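Local coordinates for lipase (Acinetobacter baumannii, PDB 4OPM), which probably hydrolyses ester bonds of lipids as a putative lipase with an alpha/beta hydrolase fold, at residues Ala64-Thr69 / Glu279-Val284; Pro113-Gly118 / Leu293-Asn298; Ile125-Ala130 / Lys138-Val143; Leu238-Lys243 / His274-Glu279. All coordinates share one frame; numbering follows the deposited sequence. Where two conformers were deposited one is given.

Contact 1. Residues Ala64-Thr69 / Glu279-Val284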
loop_
_atom_site.group_PDB
_atom_site.type_symbol
_atom_site.label_atom_id
_atom_site.label_comp_id
_atom_site.label_asym_id
_atom_site.label_seq_id
_atom_site.Cartn_x
_atom_site.Cartn_y
_atom_site.Cartn_z
ATOM N N ALA A 64 -0.446 6.665 9.539
ATOM C CA ALA A 64 -0.168 5.894 10.763
ATOM C C ALA A 64 -0.067 6.806 11.994
ATOM O O ALA A 64 -0.496 6.420 13.074
ATOM C CB ALA A 64 1.111 5.084 10.612
ATOM N N HIS A 65 0.464 8.028 11.817
ATOM C CA HIS A 65 0.580 9.019 12.903
ATOM C C HIS A 65 -0.751 9.162 13.690
ATOM O O HIS A 65 -0.721 9.362 14.899
ATOM C CB HIS A 65 0.985 10.375 12.307
ATOM C CG HIS A 65 0.926 11.520 13.271
ATOM N ND1 HIS A 65 1.925 11.733 14.196
ATOM C CD2 HIS A 65 -0.003 12.501 13.389
ATOM C CE1 HIS A 65 1.581 12.830 14.853
ATOM N NE2 HIS A 65 0.418 13.318 14.413
ATOM N N TYR A 66 -1.909 9.057 12.996
ATOM C CA TYR A 66 -3.222 9.230 13.623
ATOM C C TYR A 66 -3.823 7.930 14.157
ATOM O O TYR A 66 -4.903 7.966 14.755
ATOM C CB TYR A 66 -4.204 9.848 12.603
ATOM C CG TYR A 66 -3.794 11.242 12.191
ATOM C CD1 TYR A 66 -4.129 12.345 12.972
ATOM C CD2 TYR A 66 -3.026 11.455 11.049
ATOM C CE1 TYR A 66 -3.700 13.626 12.635
ATOM C CE2 TYR A 66 -2.585 12.731 10.701
ATOM C CZ TYR A 66 -2.931 13.815 11.497
ATOM O OH TYR A 66 -2.518 15.084 11.187
ATOM N N LEU A 67 -3.144 6.800 13.934
ATOM C CA LEU A 67 -3.692 5.487 14.291
ATOM C C LEU A 67 -2.945 4.799 15.427
ATOM O O LEU A 67 -3.510 3.911 16.068
ATOM C CB LEU A 67 -3.662 4.577 13.043
ATOM C CG LEU A 67 -4.516 5.041 11.844
ATOM C CD1 LEU A 67 -4.187 4.252 10.613
ATOM C CD2 LEU A 67 -6.016 5.001 12.162
ATOM N N THR A 68 -1.691 5.186 15.679
ATOM C CA THR A 68 -0.854 4.536 16.690
ATOM C C THR A 68 -1.298 4.861 18.142
ATOM O O THR A 68 -0.811 4.211 19.057
ATOM C CB THR A 68 0.616 4.860 16.463
ATOM O OG1 THR A 68 0.781 6.274 16.387
ATOM C CG2 THR A 68 1.180 4.193 15.222
ATOM N N THR A 69 -2.218 5.813 18.361
ATOM C CA THR A 69 -2.679 6.079 19.730
ATOM C C THR A 69 -3.714 5.015 20.123
ATOM O O THR A 69 -3.576 4.398 21.182
ATOM C CB THR A 69 -3.223 7.510 19.894
ATOM O OG1 THR A 69 -2.179 8.445 19.621
ATOM C CG2 THR A 69 -3.773 7.777 21.300
ATOM N N GLU A 279 -1.135 12.584 -0.154
ATOM C CA GLU A 279 -1.682 13.856 -0.669
ATOM C C GLU A 279 -2.749 14.480 0.247
ATOM O O GLU A 279 -2.999 15.687 0.154
ATOM C CB GLU A 279 -2.334 13.636 -2.039
ATOM C CG GLU A 279 -1.398 13.159 -3.143
ATOM C CD GLU A 279 -2.141 12.868 -4.438
ATOM O OE1 GLU A 279 -2.699 13.821 -5.032
ATOM O OE2 GLU A 279 -2.215 11.677 -4.829
ATOM N N ALA A 280 -3.436 13.659 1.056
ATOM C CA ALA A 280 -4.575 14.127 1.871
ATOM C C ALA A 280 -4.779 13.243 3.109
ATOM O O ALA A 280 -5.899 12.785 3.364
ATOM C CB ALA A 280 -5.835 14.119 0.999
ATOM N N GLU A 281 -3.704 13.023 3.905
ATOM C CA GLU A 281 -3.786 12.087 5.046
ATOM C C GLU A 281 -4.863 12.465 6.078
ATOM O O GLU A 281 -5.479 11.563 6.655
ATOM C CB GLU A 281 -2.424 11.885 5.737
ATOM C CG GLU A 281 -1.964 13.074 6.584
ATOM C CD GLU A 281 -1.351 14.254 5.853
ATOM O OE1 GLU A 281 -1.425 14.310 4.605
ATOM O OE2 GLU A 281 -0.778 15.127 6.542
ATOM N N GLN A 282 -5.115 13.775 6.308
ATOM C CA GLN A 282 -6.121 14.156 7.307
ATOM C C GLN A 282 -7.532 13.811 6.810
ATOM O O GLN A 282 -8.384 13.395 7.603
ATOM C CB GLN A 282 -5.994 15.641 7.659
ATOM C CG GLN A 282 -4.641 15.968 8.317
ATOM C CD GLN A 282 -4.280 17.435 8.209
ATOM O OE1 GLN A 282 -5.145 18.309 8.114
ATOM N NE2 GLN A 282 -2.978 17.731 8.253
ATOM N N LEU A 283 -7.759 13.940 5.498
ATOM C CA LEU A 283 -9.043 13.593 4.870
ATOM C C LEU A 283 -9.235 12.072 4.840
ATOM O O LEU A 283 -10.354 11.595 5.006
ATOM C CB LEU A 283 -9.154 14.200 3.467
ATOM C CG LEU A 283 -9.045 15.762 3.438
ATOM C CD1 LEU A 283 -9.309 16.301 2.042
ATOM C CD2 LEU A 283 -10.003 16.430 4.451
ATOM N N VAL A 284 -8.136 11.308 4.672
ATOM C CA VAL A 284 -8.185 9.841 4.705
ATOM C C VAL A 284 -8.600 9.402 6.116
ATOM O O VAL A 284 -9.526 8.610 6.271
ATOM C CB VAL A 284 -6.811 9.253 4.287
ATOM C CG1 VAL A 284 -6.691 7.763 4.666
ATOM C CG2 VAL A 284 -6.572 9.471 2.790
HETATM O O HOH W 1 -0.948 15.425 9.119
#
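Tyr-66 crosses to the start of helix 281-298 and meets Glu-281 and Gln-282 there. Its CB already points toward the helix. CG lies anti to the carbonyl carbon (chi1 -64°), which sends the ring toward Glu-281 and Gln-282. At the next step, CD2 sits in the plane of the His-65 ring, at its edge. His-65 in turn sets its CD2 3.6 Å above the centre of one face of the Tyr-66 ring. Farther out, Tyr-66 CE2 passes Glu-281 CG at 4.2 Å, a loose approach that is neither face-on nor edge-on. At the tip, Tyr-66 OH lies 3.7 Å from Gln-282 CG.

Residues 64-69 run from the end of helix 61-64 into the loop before strand 72-76 of the alpha/beta hydrolase fold. The other segment opens the long C-terminal helix, with Ala-280 at its N-cap position. Leu-67, close by, packs on Ile-285, Val-289 and Leu-292 of the same helix.

The polar link across the contact runs through one water, which lies in the plane of the Tyr-66 ring. It is 2.6 Å from Tyr-66 OH. It donates to Glu-281 OE2, also at 2.6 Å, and accepts from Gln-282 NE2 at 3.2 Å. Glu-281 reaches it with a chain bent at chi2 (-79°). The Gln-282 chain instead runs extended beyond CG. Its amide plane is turned 61° from the ring.

Contact 2. Residues Pro113-Gly118 / Leu293-Asn298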
loop_
_atom_site.group_PDB
_atom_site.type_symbol
_atom_site.label_atom_id
_atom_site.label_comp_id
_atom_site.label_asym_id
_atom_site.label_seq_id
_atom_site.Cartn_x
_atom_site.Cartn_y
_atom_site.Cartn_z
ATOM N N PRO A 113 -8.975 -11.841 13.897
ATOM C CA PRO A 113 -9.221 -11.029 12.700
ATOM C C PRO A 113 -8.507 -9.686 12.822
ATOM O O PRO A 113 -8.533 -9.052 13.881
ATOM C CB PRO A 113 -10.752 -10.884 12.665
ATOM C CG PRO A 113 -11.274 -11.758 13.761
ATOM C CD PRO A 113 -10.174 -11.886 14.754
ATOM N N ILE A 114 -7.840 -9.274 11.740
ATOM C CA ILE A 114 -7.117 -8.011 11.751
ATOM C C ILE A 114 -7.665 -7.073 10.676
ATOM O O ILE A 114 -8.161 -7.517 9.639
ATOM C CB ILE A 114 -5.574 -8.195 11.641
ATOM C CG1 ILE A 114 -5.125 -8.680 10.238
ATOM C CG2 ILE A 114 -5.030 -9.079 12.790
ATOM C CD1 ILE A 114 -3.603 -8.648 9.986
ATOM N N HIS A 115 -7.605 -5.766 10.965
ATOM C CA HIS A 115 -8.031 -4.735 10.031
ATOM C C HIS A 115 -6.928 -4.609 8.992
ATOM O O HIS A 115 -5.753 -4.537 9.364
ATOM C CB HIS A 115 -8.235 -3.411 10.754
ATOM C CG HIS A 115 -9.332 -3.415 11.765
ATOM N ND1 HIS A 115 -10.656 -3.333 11.386
ATOM C CD2 HIS A 115 -9.255 -3.391 13.117
ATOM C CE1 HIS A 115 -11.350 -3.299 12.514
ATOM N NE2 HIS A 115 -10.545 -3.316 13.584
ATOM N N ILE A 116 -7.272 -4.619 7.707
ATOM C CA ILE A 116 -6.247 -4.534 6.669
ATOM C C ILE A 116 -6.506 -3.347 5.751
ATOM O O ILE A 116 -7.639 -3.105 5.365
ATOM C CB ILE A 116 -6.126 -5.867 5.873
ATOM C CG1 ILE A 116 -5.837 -7.055 6.834
ATOM C CG2 ILE A 116 -5.028 -5.768 4.813
ATOM C CD1 ILE A 116 -6.208 -8.362 6.316
ATOM N N ALA A 117 -5.437 -2.609 5.406
ATOM C CA ALA A 117 -5.520 -1.474 4.485
ATOM C C ALA A 117 -4.464 -1.642 3.420
ATOM O O ALA A 117 -3.347 -2.067 3.714
ATOM C CB ALA A 117 -5.339 -0.150 5.213
ATOM N N GLY A 118 -4.827 -1.329 2.193
ATOM C CA GLY A 118 -3.904 -1.469 1.076
ATOM C C GLY A 118 -3.969 -0.309 0.114
ATOM O O GLY A 118 -5.058 0.121 -0.274
ATOM N N LEU A 293 -14.051 2.437 14.037
ATOM C CA LEU A 293 -14.874 2.455 15.252
ATOM C C LEU A 293 -16.184 1.674 15.036
ATOM O O LEU A 293 -16.592 0.906 15.909
ATOM C CB LEU A 293 -15.164 3.896 15.684
ATOM C CG LEU A 293 -15.579 4.101 17.143
ATOM C CD1 LEU A 293 -14.438 3.735 18.104
ATOM C CD2 LEU A 293 -15.993 5.539 17.378
ATOM N N LYS A 294 -16.818 1.852 13.863
ATOM C CA LYS A 294 -18.060 1.176 13.501
ATOM C C LYS A 294 -17.856 -0.348 13.431
ATOM O O LYS A 294 -18.681 -1.097 13.970
ATOM C CB LYS A 294 -18.581 1.721 12.166
ATOM C CG LYS A 294 -20.004 1.272 11.857
ATOM C CD LYS A 294 -20.591 2.004 10.659
ATOM C CE LYS A 294 -20.327 1.270 9.371
ATOM N NZ LYS A 294 -21.278 1.659 8.297
ATOM N N VAL A 295 -16.763 -0.804 12.778
ATOM C CA VAL A 295 -16.447 -2.235 12.652
ATOM C C VAL A 295 -16.202 -2.834 14.051
ATOM O O VAL A 295 -16.690 -3.924 14.342
ATOM C CB VAL A 295 -15.244 -2.494 11.702
ATOM C CG1 VAL A 295 -14.815 -3.970 11.713
ATOM C CG2 VAL A 295 -15.561 -2.031 10.281
ATOM N N GLU A 296 -15.462 -2.113 14.902
ATOM C CA GLU A 296 -15.153 -2.549 16.263
ATOM C C GLU A 296 -16.410 -2.680 17.127
ATOM O O GLU A 296 -16.493 -3.627 17.913
ATOM C CB GLU A 296 -14.152 -1.588 16.927
ATOM C CG GLU A 296 -12.717 -1.837 16.490
ATOM C CD GLU A 296 -12.157 -3.191 16.887
ATOM O OE1 GLU A 296 -12.345 -3.598 18.052
ATOM O OE2 GLU A 296 -11.516 -3.838 16.031
ATOM N N THR A 297 -17.375 -1.741 16.978
ATOM C CA THR A 297 -18.638 -1.710 17.726
ATOM C C THR A 297 -19.548 -2.861 17.277
ATOM O O THR A 297 -20.172 -3.510 18.118
ATOM C CB THR A 297 -19.318 -0.335 17.548
ATOM O OG1 THR A 297 -18.394 0.684 17.930
ATOM C CG2 THR A 297 -20.600 -0.190 18.365
ATOM N N ASN A 298 -19.623 -3.103 15.946
ATOM C CA ASN A 298 -20.455 -4.152 15.346
ATOM C C ASN A 298 -19.935 -5.562 15.681
ATOM O O ASN A 298 -20.730 -6.502 15.720
ATOM C CB ASN A 298 -20.553 -3.966 13.824
ATOM C CG ASN A 298 -21.331 -2.738 13.367
ATOM O OD1 ASN A 298 -21.798 -1.906 14.163
ATOM N ND2 ASN A 298 -21.462 -2.580 12.055
#
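His-115 and Glu-296 form the tight part of this contact. His-115 NE2 donates to Glu-296 OE2 over 2.7 Å, with an N-H...O angle of 158°. The oxygen lies close to the imidazole plane and uses its anti lone pair. The carboxylate is turned 61° from the ring. Glu-296 reaches inward because its chain bends at chi2 (-64°). Val-295 packs beside the bond: its CG1 touches His-115 CE1 at 3.6 Å, at the ring edge.

OE2 also forms a salt bridge with Lys-138, and His-115 ND1 is hydrogen-bonded to Ser-139 OG. Both ring nitrogens are therefore engaged, which should fix the rotation of the imidazole. The nearby lysine probably favours a charged carboxylate.

The far side of the helix is different. Leu-293, Lys-294, Thr-297 and Asn-298 are exposed and have no contact with residues 113-118. Glu-296 lies between the two regimes, only partly exposed.

In the fold, strand 114-119 runs between strands 46-50 and 137-143 of the sheet. The last turns of helix 281-298 pack across its N-terminal end, where Pro-45 touches both His-115 and Glu-296.

Contact 3. Residues Ile125-Ala130 / Lys138-Val143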
loop_
_atom_site.group_PDB
_atom_site.type_symbol
_atom_site.label_atom_id
_atom_site.label_comp_id
_atom_site.label_asym_id
_atom_site.label_seq_id
_atom_site.Cartn_x
_atom_site.Cartn_y
_atom_site.Cartn_z
ATOM N N ILE A 125 -3.072 -6.981 -3.033
ATOM C CA ILE A 125 -2.581 -7.965 -2.066
ATOM C C ILE A 125 -3.611 -8.117 -0.935
ATOM O O ILE A 125 -3.935 -9.250 -0.565
ATOM C CB ILE A 125 -1.165 -7.563 -1.540
ATOM C CG1 ILE A 125 -0.110 -7.627 -2.695
ATOM C CG2 ILE A 125 -0.747 -8.456 -0.358
ATOM C CD1 ILE A 125 1.252 -6.893 -2.417
ATOM N N ALA A 126 -4.157 -6.978 -0.424
ATOM C CA ALA A 126 -5.164 -7.001 0.642
ATOM C C ALA A 126 -6.412 -7.801 0.205
ATOM O O ALA A 126 -6.915 -8.608 0.986
ATOM C CB ALA A 126 -5.544 -5.581 1.056
ATOM N N LEU A 127 -6.852 -7.623 -1.059
ATOM C CA LEU A 127 -7.996 -8.333 -1.650
ATOM C C LEU A 127 -7.742 -9.843 -1.699
ATOM O O LEU A 127 -8.598 -10.628 -1.284
ATOM C CB LEU A 127 -8.307 -7.792 -3.062
ATOM C CG LEU A 127 -9.088 -6.457 -3.100
ATOM C CD1 LEU A 127 -8.941 -5.759 -4.454
ATOM C CD2 LEU A 127 -10.554 -6.654 -2.765
ATOM N N LEU A 128 -6.550 -10.251 -2.163
ATOM C CA LEU A 128 -6.199 -11.670 -2.234
ATOM C C LEU A 128 -6.138 -12.275 -0.824
ATOM O O LEU A 128 -6.655 -13.368 -0.598
ATOM C CB LEU A 128 -4.873 -11.857 -2.983
ATOM C CG LEU A 128 -4.604 -13.231 -3.594
ATOM C CD1 LEU A 128 -5.782 -13.701 -4.485
ATOM C CD2 LEU A 128 -3.318 -13.209 -4.395
ATOM N N TYR A 129 -5.565 -11.532 0.128
ATOM C CA TYR A 129 -5.476 -11.941 1.522
ATOM C C TYR A 129 -6.882 -12.141 2.122
ATOM O O TYR A 129 -7.136 -13.187 2.722
ATOM C CB TYR A 129 -4.690 -10.886 2.334
ATOM C CG TYR A 129 -4.321 -11.347 3.726
ATOM C CD1 TYR A 129 -5.259 -11.338 4.757
ATOM C CD2 TYR A 129 -3.019 -11.733 4.029
ATOM C CE1 TYR A 129 -4.916 -11.731 6.050
ATOM C CE2 TYR A 129 -2.662 -12.121 5.319
ATOM C CZ TYR A 129 -3.613 -12.111 6.330
ATOM O OH TYR A 129 -3.277 -12.509 7.600
ATOM N N ALA A 130 -7.798 -11.164 1.909
ATOM C CA ALA A 130 -9.172 -11.197 2.421
ATOM C C ALA A 130 -9.967 -12.376 1.861
ATOM O O ALA A 130 -10.795 -12.950 2.578
ATOM C CB ALA A 130 -9.885 -9.909 2.093
ATOM N N LYS A 138 -10.743 -8.730 9.516
ATOM C CA LYS A 138 -11.806 -8.020 10.245
ATOM C C LYS A 138 -12.437 -6.929 9.385
ATOM O O LYS A 138 -13.623 -6.649 9.530
ATOM C CB LYS A 138 -11.247 -7.414 11.539
ATOM C CG LYS A 138 -12.312 -7.070 12.578
ATOM C CD LYS A 138 -11.667 -6.657 13.884
ATOM C CE LYS A 138 -12.625 -6.728 15.038
ATOM N NZ LYS A 138 -11.918 -6.556 16.336
ATOM N N SER A 139 -11.630 -6.277 8.541
ATOM C CA SER A 139 -12.101 -5.202 7.663
ATOM C C SER A 139 -11.086 -4.972 6.578
ATOM O O SER A 139 -9.924 -5.376 6.711
ATOM C CB SER A 139 -12.339 -3.904 8.447
ATOM O OG SER A 139 -11.122 -3.233 8.741
ATOM N N LEU A 140 -11.527 -4.294 5.520
ATOM C CA LEU A 140 -10.684 -3.978 4.378
ATOM C C LEU A 140 -10.792 -2.488 4.036
ATOM O O LEU A 140 -11.896 -1.948 3.980
ATOM C CB LEU A 140 -11.153 -4.847 3.204
ATOM C CG LEU A 140 -10.162 -5.208 2.101
ATOM C CD1 LEU A 140 -8.996 -6.067 2.643
ATOM C CD2 LEU A 140 -10.870 -6.000 1.013
ATOM N N PHE A 141 -9.651 -1.830 3.816
ATOM C CA PHE A 141 -9.647 -0.426 3.433
ATOM C C PHE A 141 -8.846 -0.342 2.150
ATOM O O PHE A 141 -7.654 -0.645 2.143
ATOM C CB PHE A 141 -9.098 0.486 4.542
ATOM C CG PHE A 141 -9.001 1.963 4.212
ATOM C CD1 PHE A 141 -9.898 2.562 3.325
ATOM C CD2 PHE A 141 -8.045 2.768 4.828
ATOM C CE1 PHE A 141 -9.814 3.930 3.036
ATOM C CE2 PHE A 141 -7.978 4.137 4.559
ATOM C CZ PHE A 141 -8.863 4.713 3.670
ATOM N N LEU A 142 -9.526 -0.033 1.049
ATOM C CA LEU A 142 -8.901 0.011 -0.262
ATOM C C LEU A 142 -8.695 1.444 -0.702
ATOM O O LEU A 142 -9.658 2.175 -0.912
ATOM C CB LEU A 142 -9.750 -0.756 -1.287
ATOM C CG LEU A 142 -10.021 -2.250 -0.973
ATOM C CD1 LEU A 142 -11.016 -2.861 -1.968
ATOM C CD2 LEU A 142 -8.714 -3.065 -0.946
ATOM N N VAL A 143 -7.434 1.831 -0.860
ATOM C CA VAL A 143 -7.078 3.183 -1.283
ATOM C C VAL A 143 -6.519 3.104 -2.704
ATOM O O VAL A 143 -5.388 2.651 -2.879
ATOM C CB VAL A 143 -6.077 3.871 -0.304
ATOM C CG1 VAL A 143 -5.840 5.330 -0.716
ATOM C CG2 VAL A 143 -6.553 3.783 1.156
#
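Leu-140 is the main bump of this contact, and helix 125-130 offers the hollow. The hollow is built from Ala-126, Leu-127 and Ala-130, which lie along one side of the helix. The two alanines are short, so the strand can come close. Leu-140 carries CG anti to its backbone N (chi1 -154°), and its two methyls settle among these three side chains. CD1 touches Ala-126 CB at 3.8 Å and Ala-130 CB at 4.0 Å. CD2 meets Leu-127 CD2 at 3.8 Å and also borders Ala-130 CB. Leu-140 is modelled in two conformers, and these contacts belong to one of them.

Leu-127 is the bump from the helix side. Its CD2 fits between the two strand leucines and lies 3.9 Å from Leu-142 CD1. Leu-127 crosses both at about a right angle, and its CD2 touches a methyl of each.

The helix runs nearly antiparallel to the strand, at 159°, with their axes 9.3 Å apart at closest approach. The helix and strand belong to a beta-alpha-beta unit: strand 114-119, helix 121-132, strand 137-143. Phe-141 points to the other side of the sheet, where its ring stacks with Tyr-288.

All five touching residues are buried, and their touching side chains are aliphatic. The contact therefore rests on close packing and exclusion of water, without directional bonds between the segments.

Contact 4. Residues Leu238-Lys243 / His274-Glu279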
loop_
_atom_site.group_PDB
_atom_site.type_symbol
_atom_site.label_atom_id
_atom_site.label_comp_id
_atom_site.label_asym_id
_atom_site.label_seq_id
_atom_site.Cartn_x
_atom_site.Cartn_y
_atom_site.Cartn_z
ATOM N N LEU A 238 -14.122 -0.313 3.178
ATOM C CA LEU A 238 -14.093 1.110 2.930
ATOM C C LEU A 238 -13.259 1.325 1.672
ATOM O O LEU A 238 -12.170 0.756 1.551
ATOM C CB LEU A 238 -13.514 1.876 4.138
ATOM C CG LEU A 238 -13.442 3.410 4.014
ATOM C CD1 LEU A 238 -14.848 4.028 3.895
ATOM C CD2 LEU A 238 -12.715 4.014 5.205
ATOM N N ILE A 239 -13.781 2.111 0.731
ATOM C CA ILE A 239 -13.088 2.405 -0.530
ATOM C C ILE A 239 -12.855 3.884 -0.584
ATOM O O ILE A 239 -13.799 4.653 -0.422
ATOM C CB ILE A 239 -13.909 1.918 -1.770
ATOM C CG1 ILE A 239 -14.201 0.398 -1.714
ATOM C CG2 ILE A 239 -13.243 2.312 -3.112
ATOM C CD1 ILE A 239 -15.466 -0.008 -2.512
ATOM N N LEU A 240 -11.621 4.293 -0.866
ATOM C CA LEU A 240 -11.304 5.715 -0.990
ATOM C C LEU A 240 -10.455 5.918 -2.243
ATOM O O LEU A 240 -9.553 5.135 -2.518
ATOM C CB LEU A 240 -10.610 6.253 0.274
ATOM C CG LEU A 240 -10.426 7.768 0.342
ATOM C CD1 LEU A 240 -10.560 8.275 1.771
ATOM C CD2 LEU A 240 -9.074 8.185 -0.248
ATOM N N TRP A 241 -10.780 6.962 -3.020
ATOM C CA TRP A 241 -10.080 7.262 -4.258
ATOM C C TRP A 241 -9.740 8.726 -4.381
ATOM O O TRP A 241 -10.438 9.581 -3.834
ATOM C CB TRP A 241 -10.995 6.914 -5.455
ATOM C CG TRP A 241 -10.346 6.048 -6.490
ATOM C CD1 TRP A 241 -9.715 6.452 -7.637
ATOM C CD2 TRP A 241 -10.200 4.632 -6.427
ATOM N NE1 TRP A 241 -9.213 5.357 -8.309
ATOM C CE2 TRP A 241 -9.494 4.228 -7.584
ATOM C CE3 TRP A 241 -10.588 3.653 -5.490
ATOM C CZ2 TRP A 241 -9.204 2.882 -7.849
ATOM C CZ3 TRP A 241 -10.310 2.318 -5.762
ATOM C CH2 TRP A 241 -9.588 1.949 -6.904
ATOM N N GLY A 242 -8.742 9.004 -5.203
ATOM C CA GLY A 242 -8.444 10.362 -5.616
ATOM C C GLY A 242 -9.165 10.553 -6.934
ATOM O O GLY A 242 -9.003 9.740 -7.852
ATOM N N LYS A 243 -10.014 11.598 -7.036
ATOM C CA LYS A 243 -10.798 11.855 -8.251
ATOM C C LYS A 243 -9.893 11.972 -9.493
ATOM O O LYS A 243 -10.268 11.511 -10.567
ATOM C CB LYS A 243 -11.619 13.144 -8.062
ATOM C CG LYS A 243 -12.445 13.553 -9.289
ATOM C CD LYS A 243 -13.926 13.365 -9.079
ATOM C CE LYS A 243 -14.730 14.010 -10.179
ATOM N NZ LYS A 243 -16.024 14.536 -9.671
ATOM N N HIS A 274 -3.509 9.460 -7.326
ATOM C CA HIS A 274 -3.403 8.037 -6.965
ATOM C C HIS A 274 -2.899 7.774 -5.533
ATOM O O HIS A 274 -3.028 6.632 -5.072
ATOM C CB HIS A 274 -2.448 7.354 -7.974
ATOM C CG HIS A 274 -2.320 5.878 -7.826
ATOM N ND1 HIS A 274 -3.414 5.031 -7.980
ATOM C CD2 HIS A 274 -1.224 5.132 -7.563
ATOM C CE1 HIS A 274 -2.946 3.809 -7.793
ATOM N NE2 HIS A 274 -1.636 3.821 -7.548
HETATM N N MSE A 275 -2.358 8.798 -4.815
HETATM C CA MSE A 275 -1.787 8.561 -3.482
HETATM C C MSE A 275 -2.431 9.441 -2.373
HETATM O O MSE A 275 -1.739 10.244 -1.722
HETATM C CB MSE A 275 -0.259 8.772 -3.547
HETATM C CG MSE A 275 0.485 8.071 -2.463
HETATM SE SE MSE A 275 2.200 7.509 -3.170
HETATM C CE MSE A 275 2.623 6.315 -1.736
ATOM N N PRO A 276 -3.738 9.228 -2.039
ATOM C CA PRO A 276 -4.352 10.020 -0.945
ATOM C C PRO A 276 -3.634 9.915 0.408
ATOM O O PRO A 276 -3.690 10.862 1.187
ATOM C CB PRO A 276 -5.750 9.407 -0.821
ATOM C CG PRO A 276 -6.056 8.881 -2.183
ATOM C CD PRO A 276 -4.737 8.321 -2.651
ATOM N N ILE A 277 -2.965 8.774 0.693
ATOM C CA ILE A 277 -2.260 8.568 1.967
ATOM C C ILE A 277 -1.107 9.587 2.159
ATOM O O ILE A 277 -0.729 9.863 3.306
ATOM C CB ILE A 277 -1.799 7.117 2.162
ATOM C CG1 ILE A 277 -0.750 6.687 1.101
ATOM C CG2 ILE A 277 -3.039 6.182 2.176
ATOM C CD1 ILE A 277 -0.063 5.312 1.376
ATOM N N LEU A 278 -0.577 10.154 1.059
ATOM C CA LEU A 278 0.463 11.202 1.133
ATOM C C LEU A 278 -0.072 12.564 0.677
ATOM O O LEU A 278 0.466 13.589 1.093
ATOM C CB LEU A 278 1.700 10.830 0.294
ATOM C CG LEU A 278 2.589 9.673 0.818
ATOM C CD1 LEU A 278 3.793 9.488 -0.092
ATOM C CD2 LEU A 278 3.095 9.939 2.219
ATOM N N GLU A 279 -1.135 12.584 -0.154
ATOM C CA GLU A 279 -1.682 13.856 -0.669
ATOM C C GLU A 279 -2.749 14.480 0.247
ATOM O O GLU A 279 -2.999 15.687 0.154
ATOM C CB GLU A 279 -2.334 13.636 -2.039
ATOM C CG GLU A 279 -1.398 13.159 -3.143
ATOM C CD GLU A 279 -2.141 12.868 -4.438
ATOM O OE1 GLU A 279 -2.699 13.821 -5.032
ATOM O OE2 GLU A 279 -2.215 11.677 -4.829
#
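The ring of Pro-276 meets strand 238-242 with its CB-CG side. Leu-240 CD2 lies 3.6 Å from Pro-276 CB and 3.7 Å from CG. The same CG comes 4.0 Å from Gly-242 N, and so also borders the peptide between Trp-241 and Gly-242. That amide N-H is hydrogen-bonded to Asp-144 OD2. The indole of Trp-241 starts out on the other side of the strand. It packs against Val-252, Ala-253 and Leu-256 of helix 251-259, and its NE1 bonds to Ile-248 O. The CB of His-274 points away from the strand, and its ring meets that of His-119 with the planes about 50° apart.

Leu-240 holds CG anti to the backbone N (chi1 -171°), which places CD2 beside the proline. Gly-242 has no side chain, and the backbones draw together here: Gly-242 CA and His-274 CA are 5.7 Å apart.

Helix 276-279 is a single turn. Met-275, present as selenomethionine, is at its N-cap position. Met-275 O accepts from Leu-278 N and Glu-279 N. Met-275 N is held from the other end by Glu-279 OE2 at 2.9 Å. Glu-279 OE1 takes N-H groups of Phe-183, Asn-184 and Gly-273, so the buried carboxylate is well supplied with donors. This should steady the loop that carries His-274.

His-274 NE2 bonds to Ser-120 OG and its ND1 to Asp-245 OD2. That geometry is consistent with the Ser-His-Asp catalytic triad of alpha/beta hydrolases, with the histidine on a loop after the last strand.

Overall arrangement
Contact 1 lies at the surface; contacts 2, 3 and 4 are buried. Contacts 1 and 2 use the two ends of helix 281-298, one through a water, the other through a direct hydrogen bond between histidine and carboxylate. Contact 3 is aliphatic. It shares a polar seam with contact 2, where Lys-138 and Ser-139 meet Glu-296 and His-115. Contacts 3 and 4 lie on neighbouring strands, joined by backbone bonds between Leu-238 and both Leu-140 and Leu-142. Contact 4 packs apolar groups next to the probable active site. Val-284 of contact 1 touches Pro-276 and Leu-240 of contact 4 and Phe-141 of contact 3, which brings the helix onto the sheet.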